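Local coordinates for iron-regulated outer membrane protein (Neisseria meningitidis, PDB 4B7O) that probably takes up chelated iron across the outer membrane as a TonB-dependent transporter, a beta-barrel filled by a plug domain, at residues 64-69 against 539-544. Sequence-based numbering, arbitrary orientation.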
ATOM      1  N   GLY A  64     -10.786  16.734   6.526  1.00 37.43           N
ATOM      2  CA  GLY A  64     -11.794  15.754   6.669  1.00 43.08           C
ATOM      3  C   GLY A  64     -11.117  14.410   6.936  1.00 48.63           C
ATOM      4  O   GLY A  64     -10.292  14.269   7.841  1.00 46.43           O
ATOM      5  N   SER A  65     -11.507  13.426   6.149  1.00 49.76           N
ATOM      6  CA  SER A  65     -10.965  12.097   6.239  1.00 52.83           C
ATOM      7  C   SER A  65      -9.920  11.915   5.126  1.00 53.06           C
ATOM      8  O   SER A  65      -9.324  10.841   5.003  1.00 47.93           O
ATOM      9  CB  SER A  65     -12.096  11.072   6.081  1.00 56.05           C
ATOM     10  OG  SER A  65     -11.767   9.854   6.727  1.00 69.88           O
ATOM     11  N   LYS A  66      -9.716  12.963   4.318  1.00 44.47           N
ATOM     12  CA  LYS A  66      -8.803  12.908   3.186  1.00 44.10           C
ATOM     13  C   LYS A  66      -7.380  12.501   3.568  1.00 47.27           C
ATOM     14  O   LYS A  66      -6.750  11.783   2.817  1.00 40.40           O
ATOM     15  CB  LYS A  66      -8.769  14.223   2.437  1.00 38.68           C
ATOM     16  CG  LYS A  66      -7.878  14.191   1.228  1.00 41.02           C
ATOM     17  CD  LYS A  66      -7.911  15.503   0.442  1.00 44.05           C
ATOM     18  CE  LYS A  66      -7.040  15.388  -0.794  1.00 42.95           C
ATOM     19  NZ  LYS A  66      -7.680  14.408  -1.729  1.00 44.97           N
ATOM     20  N   ILE A  67      -6.915  12.933   4.739  1.00 46.59           N
ATOM     21  CA  ILE A  67      -5.558  12.763   5.136  1.00 47.70           C
ATOM     22  C   ILE A  67      -5.548  12.451   6.593  1.00 51.53           C
ATOM     23  O   ILE A  67      -5.935  13.281   7.386  1.00 55.25           O
ATOM     24  CB  ILE A  67      -4.757  14.041   4.848  1.00 53.78           C
ATOM     25  CG1 ILE A  67      -4.342  14.033   3.371  1.00 56.62           C
ATOM     26  CG2 ILE A  67      -3.492  14.100   5.692  1.00 56.25           C
ATOM     27  CD1 ILE A  67      -4.178  15.393   2.774  1.00 51.28           C
ATOM     28  N   ARG A  68      -5.155  11.231   6.958  1.00 52.93           N
ATOM     29  CA  ARG A  68      -5.085  10.856   8.359  1.00 43.77           C
ATOM     30  C   ARG A  68      -3.632  10.571   8.662  1.00 49.55           C
ATOM     31  O   ARG A  68      -3.041   9.601   8.170  1.00 52.83           O
ATOM     32  CB  ARG A  68      -5.997   9.685   8.651  1.00 48.59           C
ATOM     33  CG  ARG A  68      -7.475   9.973   8.314  1.00 64.22           C
ATOM     34  CD  ARG A  68      -8.490   8.933   8.801  1.00 72.64           C
ATOM     35  NE  ARG A  68      -8.598   8.816  10.272  1.00 75.24           N
ATOM     36  CZ  ARG A  68      -8.293   7.716  10.982  1.00 76.31           C
ATOM     37  NH1 ARG A  68      -7.852   6.593  10.391  1.00 80.18           N
ATOM     38  NH2 ARG A  68      -8.438   7.722  12.303  1.00 70.08           N
ATOM     39  N   THR A  69      -3.000  11.466   9.398  1.00 46.99           N
ATOM     40  CA  THR A  69      -1.594  11.243   9.644  1.00 47.29           C
ATOM     41  C   THR A  69      -1.423  10.600  11.028  1.00 45.26           C
ATOM     42  O   THR A  69      -2.231  10.809  11.925  1.00 46.84           O
ATOM     43  CB  THR A  69      -0.684  12.467   9.350  1.00 50.92           C
ATOM     44  OG1 THR A  69      -0.040  12.913  10.535  1.00 53.75           O
ATOM     45  CG2 THR A  69      -1.423  13.627   8.707  1.00 51.69           C
ATOM     46  N   ASN A 539      -9.786  15.066  -8.840  1.00 31.41           N
ATOM     47  CA  ASN A 539     -10.383  14.710  -7.573  1.00 33.26           C
ATOM     48  C   ASN A 539     -10.947  15.936  -6.856  1.00 33.94           C
ATOM     49  O   ASN A 539     -10.237  16.857  -6.529  1.00 33.22           O
ATOM     50  CB  ASN A 539      -9.348  13.974  -6.677  1.00 36.09           C
ATOM     51  CG  ASN A 539      -9.957  13.348  -5.432  1.00 42.64           C
ATOM     52  OD1 ASN A 539     -10.648  12.360  -5.509  1.00 50.42           O
ATOM     53  ND2 ASN A 539      -9.684  13.928  -4.262  1.00 52.31           N
ATOM     54  N   THR A 540     -12.239  15.924  -6.567  1.00 37.85           N
ATOM     55  CA  THR A 540     -12.773  16.995  -5.752  1.00 36.92           C
ATOM     56  C   THR A 540     -13.409  16.500  -4.494  1.00 35.24           C
ATOM     57  O   THR A 540     -14.164  15.534  -4.497  1.00 36.82           O
ATOM     58  CB  THR A 540     -13.636  17.972  -6.570  1.00 40.60           C
ATOM     59  OG1 THR A 540     -14.776  18.396  -5.808  1.00 44.62           O
ATOM     60  CG2 THR A 540     -14.063  17.380  -7.806  1.00 35.01           C
ATOM     61  N   GLU A 541     -13.047  17.104  -3.385  1.00 36.32           N
ATOM     62  CA  GLU A 541     -13.701  16.720  -2.125  1.00 41.12           C
ATOM     63  C   GLU A 541     -14.031  17.773  -1.085  1.00 36.49           C
ATOM     64  O   GLU A 541     -13.334  18.769  -0.976  1.00 36.44           O
ATOM     65  CB  GLU A 541     -12.992  15.553  -1.428  1.00 48.71           C
ATOM     66  CG  GLU A 541     -11.488  15.534  -1.318  1.00 49.51           C
ATOM     67  CD  GLU A 541     -11.028  14.113  -0.895  1.00 53.84           C
ATOM     68  OE1 GLU A 541     -11.385  13.639   0.231  1.00 51.26           O
ATOM     69  OE2 GLU A 541     -10.308  13.466  -1.693  1.00 53.32           O
ATOM     70  N   ILE A 542     -15.065  17.533  -0.287  1.00 33.06           N
ATOM     71  CA  ILE A 542     -15.302  18.433   0.838  1.00 31.13           C
ATOM     72  C   ILE A 542     -15.052  17.681   2.140  1.00 32.17           C
ATOM     73  O   ILE A 542     -15.184  16.467   2.182  1.00 29.95           O
ATOM     74  CB  ILE A 542     -16.687  19.077   0.724  1.00 31.13           C
ATOM     75  CG1 ILE A 542     -17.726  18.009   0.457  1.00 29.05           C
ATOM     76  CG2 ILE A 542     -16.743  20.027  -0.518  1.00 30.11           C
ATOM     77  CD1 ILE A 542     -19.107  18.571   0.659  1.00 26.70           C
ATOM     78  N   GLY A 543     -14.652  18.369   3.207  1.00 32.75           N
ATOM     79  CA  GLY A 543     -14.529  17.656   4.479  1.00 32.73           C
ATOM     80  C   GLY A 543     -14.731  18.604   5.615  1.00 31.16           C
ATOM     81  O   GLY A 543     -14.902  19.761   5.379  1.00 35.96           O
ATOM     82  N   PHE A 544     -14.681  18.100   6.837  1.00 29.26           N
ATOM     83  CA  PHE A 544     -14.803  18.902   8.043  1.00 33.00           C
ATOM     84  C   PHE A 544     -14.120  18.109   9.173  1.00 33.69           C
ATOM     85  O   PHE A 544     -13.946  16.859   9.110  1.00 31.08           O
ATOM     86  CB  PHE A 544     -16.324  19.205   8.377  1.00 33.09           C
ATOM     87  CG  PHE A 544     -16.975  18.089   9.034  1.00 31.21           C
ATOM     88  CD1 PHE A 544     -16.859  17.938  10.379  1.00 33.45           C
ATOM     89  CD2 PHE A 544     -17.538  17.073   8.288  1.00 34.06           C
ATOM     90  CE1 PHE A 544     -17.372  16.792  11.004  1.00 39.59           C
ATOM     91  CE2 PHE A 544     -18.067  15.943   8.898  1.00 34.51           C
ATOM     92  CZ  PHE A 544     -17.975  15.797  10.260  1.00 34.31           C
TER
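K66 of the plug and E541 of the barrel wall meet in a buried salt bridge, K66 NZ lying 2.8 Å from E541 OE2. The ammonium comes from above the carboxylate, 64° out of its plane, and the lysine chain crosses that flat group: K66 CB is 3.5 Å from E541 OE1, and its CD packs on the carboxylate carbon. K66 stays extended until the last torsion (chi4 68°), which bends NZ onto OE2. E541 OE2 takes a second bond on its anti lone pair from N539 ND2, at 2.7 Å and in the amide plane of N539. Two donors thus grip OE2 from different directions, and the amide helps hold the carboxylate in position, fitting for an asparagine two residues before it on the same inward face. G64 and G543, with no side chains between them, bring the backbones together, their CA atoms 4.0 Å apart, and G64 CA points a C-H almost straight at F544 O. Around this plug-to-barrel contact, R110 pairs with E541 OE1, K66 NZ also hydrogen-bonds the carbonyls of K151 and A153, giving the buried ammonium three acceptors, plug strand 67-73 pairs with 144-150, and 535-547 runs between barrel strands 498-509 and 551-567.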